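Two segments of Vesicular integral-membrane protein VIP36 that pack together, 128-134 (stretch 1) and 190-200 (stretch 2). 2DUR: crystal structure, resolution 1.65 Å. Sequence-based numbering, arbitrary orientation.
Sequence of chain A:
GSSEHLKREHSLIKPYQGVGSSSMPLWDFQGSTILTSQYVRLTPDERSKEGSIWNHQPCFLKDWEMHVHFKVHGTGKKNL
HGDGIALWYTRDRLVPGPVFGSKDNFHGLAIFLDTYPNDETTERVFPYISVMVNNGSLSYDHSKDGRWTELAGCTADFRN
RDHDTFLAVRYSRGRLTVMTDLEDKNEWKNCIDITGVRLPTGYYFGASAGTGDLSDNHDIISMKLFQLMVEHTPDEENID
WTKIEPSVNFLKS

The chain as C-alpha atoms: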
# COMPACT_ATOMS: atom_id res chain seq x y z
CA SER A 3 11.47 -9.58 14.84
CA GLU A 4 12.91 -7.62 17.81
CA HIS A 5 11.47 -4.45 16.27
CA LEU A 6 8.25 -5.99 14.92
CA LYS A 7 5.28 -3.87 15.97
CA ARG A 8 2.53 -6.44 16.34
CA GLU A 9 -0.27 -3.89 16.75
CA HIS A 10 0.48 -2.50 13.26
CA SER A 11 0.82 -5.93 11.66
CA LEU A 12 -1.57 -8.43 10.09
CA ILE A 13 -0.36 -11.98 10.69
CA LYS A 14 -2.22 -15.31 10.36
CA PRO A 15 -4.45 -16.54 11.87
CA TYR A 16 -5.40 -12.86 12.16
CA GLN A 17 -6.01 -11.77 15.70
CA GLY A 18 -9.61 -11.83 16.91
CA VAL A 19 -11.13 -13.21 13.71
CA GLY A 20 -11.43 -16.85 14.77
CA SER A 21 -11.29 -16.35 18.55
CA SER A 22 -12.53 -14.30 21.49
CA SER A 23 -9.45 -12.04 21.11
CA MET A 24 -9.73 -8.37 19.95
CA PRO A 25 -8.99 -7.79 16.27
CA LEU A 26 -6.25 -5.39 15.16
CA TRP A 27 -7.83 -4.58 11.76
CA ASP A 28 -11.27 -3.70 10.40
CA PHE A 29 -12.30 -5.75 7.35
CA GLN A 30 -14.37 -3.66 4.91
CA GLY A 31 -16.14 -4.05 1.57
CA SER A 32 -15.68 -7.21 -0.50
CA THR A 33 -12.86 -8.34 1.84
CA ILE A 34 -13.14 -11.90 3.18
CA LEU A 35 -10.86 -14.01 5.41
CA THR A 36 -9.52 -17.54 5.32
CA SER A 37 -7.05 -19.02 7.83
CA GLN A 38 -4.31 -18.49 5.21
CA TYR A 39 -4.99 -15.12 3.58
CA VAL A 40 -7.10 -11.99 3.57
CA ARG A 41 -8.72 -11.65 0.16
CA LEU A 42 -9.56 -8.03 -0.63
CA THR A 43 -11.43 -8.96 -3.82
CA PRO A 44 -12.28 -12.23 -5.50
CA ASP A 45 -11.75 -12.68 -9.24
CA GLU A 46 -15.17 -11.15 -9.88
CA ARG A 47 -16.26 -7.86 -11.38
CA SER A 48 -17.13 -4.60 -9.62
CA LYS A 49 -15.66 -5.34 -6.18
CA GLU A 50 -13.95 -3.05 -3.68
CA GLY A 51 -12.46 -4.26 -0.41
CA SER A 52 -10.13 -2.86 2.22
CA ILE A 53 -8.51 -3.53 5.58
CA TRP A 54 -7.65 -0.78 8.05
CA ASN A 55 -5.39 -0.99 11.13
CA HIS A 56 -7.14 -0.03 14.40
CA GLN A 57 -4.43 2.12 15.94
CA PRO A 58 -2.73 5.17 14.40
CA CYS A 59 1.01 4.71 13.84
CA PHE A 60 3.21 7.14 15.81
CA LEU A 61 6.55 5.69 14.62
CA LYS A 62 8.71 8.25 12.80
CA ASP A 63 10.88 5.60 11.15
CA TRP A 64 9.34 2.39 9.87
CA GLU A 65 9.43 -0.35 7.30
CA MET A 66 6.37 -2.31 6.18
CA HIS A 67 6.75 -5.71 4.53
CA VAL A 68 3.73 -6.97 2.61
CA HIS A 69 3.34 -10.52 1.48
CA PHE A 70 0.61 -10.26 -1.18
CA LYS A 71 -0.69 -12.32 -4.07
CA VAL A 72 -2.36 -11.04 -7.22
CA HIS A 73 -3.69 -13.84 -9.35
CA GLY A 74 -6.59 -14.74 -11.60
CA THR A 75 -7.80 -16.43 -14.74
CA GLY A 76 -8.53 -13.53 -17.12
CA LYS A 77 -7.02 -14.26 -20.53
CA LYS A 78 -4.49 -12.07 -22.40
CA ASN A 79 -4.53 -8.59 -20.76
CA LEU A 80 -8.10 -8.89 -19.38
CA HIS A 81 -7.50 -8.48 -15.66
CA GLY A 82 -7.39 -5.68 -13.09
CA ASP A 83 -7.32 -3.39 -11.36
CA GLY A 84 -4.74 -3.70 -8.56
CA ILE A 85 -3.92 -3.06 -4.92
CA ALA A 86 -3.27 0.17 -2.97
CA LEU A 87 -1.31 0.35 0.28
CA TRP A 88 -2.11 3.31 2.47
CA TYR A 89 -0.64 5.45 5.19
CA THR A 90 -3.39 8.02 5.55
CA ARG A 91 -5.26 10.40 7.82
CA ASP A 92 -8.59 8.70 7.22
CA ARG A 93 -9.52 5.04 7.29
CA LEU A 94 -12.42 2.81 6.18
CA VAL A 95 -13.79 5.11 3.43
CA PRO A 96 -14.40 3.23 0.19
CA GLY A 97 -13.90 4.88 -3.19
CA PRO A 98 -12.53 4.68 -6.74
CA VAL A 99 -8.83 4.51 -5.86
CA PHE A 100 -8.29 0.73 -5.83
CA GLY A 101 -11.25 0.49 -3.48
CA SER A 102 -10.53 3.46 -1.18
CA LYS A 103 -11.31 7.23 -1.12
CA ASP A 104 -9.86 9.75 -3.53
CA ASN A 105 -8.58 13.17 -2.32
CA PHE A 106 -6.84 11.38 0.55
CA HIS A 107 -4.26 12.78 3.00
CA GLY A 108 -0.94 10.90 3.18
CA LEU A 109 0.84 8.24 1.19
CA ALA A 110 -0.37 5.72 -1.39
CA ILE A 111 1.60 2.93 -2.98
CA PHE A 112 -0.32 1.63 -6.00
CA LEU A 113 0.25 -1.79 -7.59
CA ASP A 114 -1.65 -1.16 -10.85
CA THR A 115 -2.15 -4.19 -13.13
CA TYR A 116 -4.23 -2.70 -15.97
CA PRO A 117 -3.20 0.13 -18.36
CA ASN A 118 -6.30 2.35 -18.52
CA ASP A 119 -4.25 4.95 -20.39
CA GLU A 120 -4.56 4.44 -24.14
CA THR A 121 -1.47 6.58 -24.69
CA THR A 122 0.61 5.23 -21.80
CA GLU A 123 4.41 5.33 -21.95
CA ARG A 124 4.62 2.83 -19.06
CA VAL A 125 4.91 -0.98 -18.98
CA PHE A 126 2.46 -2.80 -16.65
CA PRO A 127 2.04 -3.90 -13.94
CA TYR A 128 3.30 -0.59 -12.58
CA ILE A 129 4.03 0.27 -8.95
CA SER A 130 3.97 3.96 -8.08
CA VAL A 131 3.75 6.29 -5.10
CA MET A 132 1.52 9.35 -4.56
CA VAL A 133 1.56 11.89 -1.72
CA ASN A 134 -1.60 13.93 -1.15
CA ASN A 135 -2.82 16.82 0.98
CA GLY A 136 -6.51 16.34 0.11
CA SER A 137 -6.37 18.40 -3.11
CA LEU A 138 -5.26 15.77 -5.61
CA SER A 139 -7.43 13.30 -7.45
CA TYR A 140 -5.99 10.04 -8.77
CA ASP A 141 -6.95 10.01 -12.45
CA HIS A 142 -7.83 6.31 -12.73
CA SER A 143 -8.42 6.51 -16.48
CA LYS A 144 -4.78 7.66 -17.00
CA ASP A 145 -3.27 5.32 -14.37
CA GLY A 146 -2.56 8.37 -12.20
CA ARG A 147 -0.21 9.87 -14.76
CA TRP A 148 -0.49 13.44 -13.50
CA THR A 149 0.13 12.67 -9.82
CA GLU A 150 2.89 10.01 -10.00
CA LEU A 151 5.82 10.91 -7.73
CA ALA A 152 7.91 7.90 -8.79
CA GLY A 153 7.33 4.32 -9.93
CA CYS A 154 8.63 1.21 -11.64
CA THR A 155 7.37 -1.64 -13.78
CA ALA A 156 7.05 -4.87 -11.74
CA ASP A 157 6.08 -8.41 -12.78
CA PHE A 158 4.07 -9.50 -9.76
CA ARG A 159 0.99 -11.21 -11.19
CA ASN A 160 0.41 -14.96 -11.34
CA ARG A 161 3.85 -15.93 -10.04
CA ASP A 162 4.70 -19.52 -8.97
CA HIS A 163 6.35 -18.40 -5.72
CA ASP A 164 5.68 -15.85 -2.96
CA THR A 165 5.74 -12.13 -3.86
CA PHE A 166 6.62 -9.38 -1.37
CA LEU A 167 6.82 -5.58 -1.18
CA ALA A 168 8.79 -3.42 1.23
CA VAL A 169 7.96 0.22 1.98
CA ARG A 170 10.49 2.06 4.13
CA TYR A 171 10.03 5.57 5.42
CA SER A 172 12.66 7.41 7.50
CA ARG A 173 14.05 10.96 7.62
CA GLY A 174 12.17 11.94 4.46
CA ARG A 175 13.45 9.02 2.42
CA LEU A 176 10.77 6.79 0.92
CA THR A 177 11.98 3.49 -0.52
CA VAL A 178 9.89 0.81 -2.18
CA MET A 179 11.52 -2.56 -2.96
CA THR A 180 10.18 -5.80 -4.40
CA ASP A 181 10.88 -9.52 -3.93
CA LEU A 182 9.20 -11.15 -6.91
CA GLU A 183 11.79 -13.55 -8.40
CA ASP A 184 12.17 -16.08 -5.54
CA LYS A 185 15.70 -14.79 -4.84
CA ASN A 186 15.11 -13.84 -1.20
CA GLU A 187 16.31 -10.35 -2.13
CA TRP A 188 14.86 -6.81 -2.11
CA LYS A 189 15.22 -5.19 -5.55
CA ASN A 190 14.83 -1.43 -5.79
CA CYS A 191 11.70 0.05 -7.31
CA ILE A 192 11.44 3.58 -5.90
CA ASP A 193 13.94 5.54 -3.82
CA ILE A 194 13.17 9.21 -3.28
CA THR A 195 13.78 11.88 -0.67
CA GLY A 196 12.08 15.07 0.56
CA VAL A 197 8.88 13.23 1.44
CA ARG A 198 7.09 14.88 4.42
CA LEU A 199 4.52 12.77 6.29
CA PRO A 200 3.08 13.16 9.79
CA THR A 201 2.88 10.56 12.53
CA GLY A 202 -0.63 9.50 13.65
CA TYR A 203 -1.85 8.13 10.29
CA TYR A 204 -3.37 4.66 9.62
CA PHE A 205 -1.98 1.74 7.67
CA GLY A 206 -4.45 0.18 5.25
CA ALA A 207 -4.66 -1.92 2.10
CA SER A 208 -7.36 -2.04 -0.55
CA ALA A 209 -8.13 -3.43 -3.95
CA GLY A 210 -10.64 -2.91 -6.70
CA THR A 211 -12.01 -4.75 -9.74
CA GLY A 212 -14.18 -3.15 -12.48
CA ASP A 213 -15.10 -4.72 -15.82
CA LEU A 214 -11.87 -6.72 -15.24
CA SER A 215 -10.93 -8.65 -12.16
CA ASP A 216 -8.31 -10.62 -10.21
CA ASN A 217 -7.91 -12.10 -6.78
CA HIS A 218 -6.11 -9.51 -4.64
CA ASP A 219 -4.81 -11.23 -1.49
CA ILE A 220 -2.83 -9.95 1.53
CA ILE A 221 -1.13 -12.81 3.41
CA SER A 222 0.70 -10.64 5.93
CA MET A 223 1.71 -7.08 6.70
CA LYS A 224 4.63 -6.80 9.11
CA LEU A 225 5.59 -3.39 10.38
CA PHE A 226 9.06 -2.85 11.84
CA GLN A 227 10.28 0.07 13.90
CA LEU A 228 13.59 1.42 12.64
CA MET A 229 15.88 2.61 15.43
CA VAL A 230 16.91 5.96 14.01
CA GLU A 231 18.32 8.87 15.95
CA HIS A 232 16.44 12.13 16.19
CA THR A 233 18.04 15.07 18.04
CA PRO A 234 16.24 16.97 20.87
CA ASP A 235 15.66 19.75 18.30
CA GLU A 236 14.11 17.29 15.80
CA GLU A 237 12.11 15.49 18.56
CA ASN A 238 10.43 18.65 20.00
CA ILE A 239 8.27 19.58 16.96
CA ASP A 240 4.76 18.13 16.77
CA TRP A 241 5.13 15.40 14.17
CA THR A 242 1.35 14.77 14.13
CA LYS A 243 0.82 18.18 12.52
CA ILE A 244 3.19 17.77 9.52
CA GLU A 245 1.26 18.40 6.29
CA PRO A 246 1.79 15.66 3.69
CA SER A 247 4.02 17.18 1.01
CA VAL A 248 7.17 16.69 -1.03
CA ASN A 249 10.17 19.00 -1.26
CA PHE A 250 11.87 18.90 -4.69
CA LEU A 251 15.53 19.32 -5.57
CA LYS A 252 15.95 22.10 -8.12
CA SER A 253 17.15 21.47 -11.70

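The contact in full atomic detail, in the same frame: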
# COMPACT_ATOMS: atom_id res chain seq x y z
N TYR A 128 2.49 -1.76 -12.89
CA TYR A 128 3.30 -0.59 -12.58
C TYR A 128 3.04 -0.20 -11.13
O TYR A 128 1.88 -0.00 -10.72
CB TYR A 128 2.98 0.57 -13.57
CG TYR A 128 3.98 1.70 -13.52
CD1 TYR A 128 5.17 1.64 -14.26
CD2 TYR A 128 3.77 2.81 -12.69
CE1 TYR A 128 6.09 2.67 -14.19
CE2 TYR A 128 4.71 3.84 -12.62
CZ TYR A 128 5.86 3.76 -13.37
OH TYR A 128 6.80 4.76 -13.31
N ILE A 129 4.12 -0.09 -10.36
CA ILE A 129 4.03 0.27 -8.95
C ILE A 129 4.45 1.72 -8.84
O ILE A 129 5.51 2.10 -9.32
CB ILE A 129 5.01 -0.59 -8.08
CG1 ILE A 129 4.60 -2.07 -8.14
CG2 ILE A 129 5.04 -0.09 -6.63
CD1 ILE A 129 5.54 -2.98 -7.34
N SER A 130 3.63 2.54 -8.21
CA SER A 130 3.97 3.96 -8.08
C SER A 130 3.59 4.50 -6.71
O SER A 130 2.88 3.85 -5.97
CB SER A 130 3.32 4.78 -9.21
OG SER A 130 1.90 4.76 -9.11
N VAL A 131 4.12 5.66 -6.36
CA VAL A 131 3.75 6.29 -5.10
C VAL A 131 3.09 7.66 -5.39
O VAL A 131 3.41 8.31 -6.38
CB VAL A 131 4.94 6.46 -4.15
CG1 VAL A 131 5.36 5.10 -3.58
CG2 VAL A 131 6.13 7.17 -4.86
N MET A 132 2.23 8.07 -4.48
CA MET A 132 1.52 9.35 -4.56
C MET A 132 1.43 9.91 -3.15
O MET A 132 1.14 9.18 -2.21
CB MET A 132 0.13 9.14 -5.18
CG MET A 132 -0.72 10.42 -5.20
SD MET A 132 -2.23 10.00 -6.11
CE MET A 132 -3.12 11.55 -5.89
N VAL A 133 1.70 11.21 -3.01
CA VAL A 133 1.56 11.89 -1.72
C VAL A 133 0.52 12.98 -1.91
O VAL A 133 0.57 13.70 -2.89
CB VAL A 133 2.89 12.49 -1.26
CG1 VAL A 133 2.71 13.42 -0.06
CG2 VAL A 133 3.86 11.34 -0.94
N ASN A 134 -0.41 13.07 -0.96
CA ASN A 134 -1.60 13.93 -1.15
C ASN A 134 -1.94 14.65 0.13
O ASN A 134 -1.78 14.09 1.22
CB ASN A 134 -2.76 13.00 -1.56
CG ASN A 134 -3.88 13.72 -2.33
OD1 ASN A 134 -3.95 14.95 -2.38
ND2 ASN A 134 -4.75 12.93 -2.95
N ASN A 190 15.39 -2.77 -5.89
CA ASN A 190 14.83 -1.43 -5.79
C ASN A 190 13.75 -1.17 -6.83
O ASN A 190 13.79 -1.67 -7.96
CB ASN A 190 15.89 -0.34 -5.86
CG ASN A 190 15.30 1.04 -5.55
OD1 ASN A 190 15.32 1.92 -6.42
ND2 ASN A 190 14.70 1.20 -4.36
N CYS A 191 12.77 -0.37 -6.43
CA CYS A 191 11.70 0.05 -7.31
C CYS A 191 11.66 1.59 -7.31
O CYS A 191 11.82 2.23 -8.35
CB CYS A 191 10.37 -0.57 -6.87
SG CYS A 191 8.95 0.03 -7.81
N ILE A 192 11.53 2.14 -6.11
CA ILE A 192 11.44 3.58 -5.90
C ILE A 192 12.40 3.93 -4.76
O ILE A 192 12.49 3.21 -3.76
CB ILE A 192 10.00 3.96 -5.48
CG1 ILE A 192 9.03 3.69 -6.62
CG2 ILE A 192 9.95 5.42 -4.94
CD1 ILE A 192 7.57 3.51 -6.09
N ASP A 193 13.13 5.04 -4.92
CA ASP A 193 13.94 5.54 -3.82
C ASP A 193 14.04 7.05 -3.99
O ASP A 193 14.77 7.57 -4.84
CB ASP A 193 15.34 4.89 -3.83
CG ASP A 193 16.08 5.01 -2.51
OD1 ASP A 193 15.54 5.43 -1.47
OD2 ASP A 193 17.27 4.59 -2.53
N ILE A 194 13.27 7.75 -3.17
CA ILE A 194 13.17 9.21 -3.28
C ILE A 194 13.30 9.87 -1.92
O ILE A 194 13.11 9.22 -0.88
CB ILE A 194 11.83 9.65 -3.94
CG1 ILE A 194 10.64 9.19 -3.11
CG2 ILE A 194 11.74 9.11 -5.38
CD1 ILE A 194 9.28 9.70 -3.62
N THR A 195 13.60 11.17 -1.92
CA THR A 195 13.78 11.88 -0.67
C THR A 195 12.90 13.15 -0.71
O THR A 195 12.30 13.46 -1.73
CB THR A 195 15.26 12.29 -0.45
OG1 THR A 195 15.71 13.02 -1.60
CG2 THR A 195 16.13 11.02 -0.24
N GLY A 196 12.85 13.82 0.43
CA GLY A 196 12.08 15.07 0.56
C GLY A 196 10.62 14.81 0.80
O GLY A 196 9.80 15.71 0.62
N VAL A 197 10.27 13.59 1.19
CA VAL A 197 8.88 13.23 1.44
C VAL A 197 8.52 13.55 2.90
O VAL A 197 9.13 13.02 3.82
CB VAL A 197 8.62 11.75 1.12
CG1 VAL A 197 7.23 11.33 1.58
CG2 VAL A 197 8.85 11.46 -0.37
N ARG A 198 7.53 14.43 3.09
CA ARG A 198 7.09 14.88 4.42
C ARG A 198 5.76 14.25 4.77
O ARG A 198 4.78 14.46 4.06
CB ARG A 198 6.97 16.42 4.50
CG ARG A 198 8.29 17.17 4.31
CD ARG A 198 8.18 18.71 4.50
NE ARG A 198 7.44 19.20 5.68
CZ ARG A 198 7.89 19.23 6.93
NH1 ARG A 198 9.10 18.77 7.25
NH2 ARG A 198 7.11 19.72 7.89
N LEU A 199 5.74 13.42 5.81
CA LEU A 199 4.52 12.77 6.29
C LEU A 199 4.45 12.89 7.80
O LEU A 199 5.48 12.77 8.48
CB LEU A 199 4.54 11.29 5.91
CG LEU A 199 4.47 10.97 4.41
CD1 LEU A 199 4.71 9.47 4.18
CD2 LEU A 199 3.15 11.38 3.79
N PRO A 200 3.23 13.13 8.34
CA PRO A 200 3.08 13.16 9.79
C PRO A 200 3.04 11.77 10.43
O PRO A 200 2.84 10.76 9.74
CB PRO A 200 1.73 13.84 9.96
CG PRO A 200 0.95 13.37 8.75
CD PRO A 200 1.95 13.39 7.64

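Stretch 2 packs against the strand 128-134 mainly through apolar side chains. No hydrogen bond crosses between the two segments. The axes of strands 128-134 and 192-194 approach to 9.0 Å and run in roughly the same direction, 27° apart. That spacing is too wide for backbone pairing and leaves room for a layer of side chains.

Asn-190 lies out of reach of stretch 1. Its side chain serves its own segment instead: ND2 of Asn-190 donates a hydrogen bond to O of Ile-192, at 3.0 Å. The chain turns a corner at Cys-191. The side chain of Cys-191 points toward stretch 1, and its SG lies 4.0 Å from CB of Ile-129. The same cysteine is covalently bonded elsewhere in the structure.

Ile-192 has the largest area covered in this contact. CD1 of Ile-192 sits 3.7 Å from CG1 of Val-131, the closest approach between the segments. CD1 of Ile-192 also lies 4.1 Å from CA of Ser-130 and 4.4 Å from CG2 of Ile-129. One methyl group thus touches three successive residues. Ser-130 offers it backbone, because its own side chain points away.

Asp-193 is out of reach, as expected from the alternation of a strand. Ile-194 points toward stretch 1 again, and its CD1 meets CG2 of Val-131 at 4.2 Å. Val-131 therefore contacts both isoleucines, and its CG2 lies within reach of each.

Thr-195 and Gly-196 make no contact. Gly-196 has a positive phi of 81°, a value that favours glycine. Val-197 resumes the packing, with its CG1 4.2 Å from CG2 of Val-133. The side chain of Arg-198 leads away. Leu-199 starts sideways, but its end comes nearer, and its CD2 lies 4.4 Å from CG1 of Val-133. Pro-200 makes no contact.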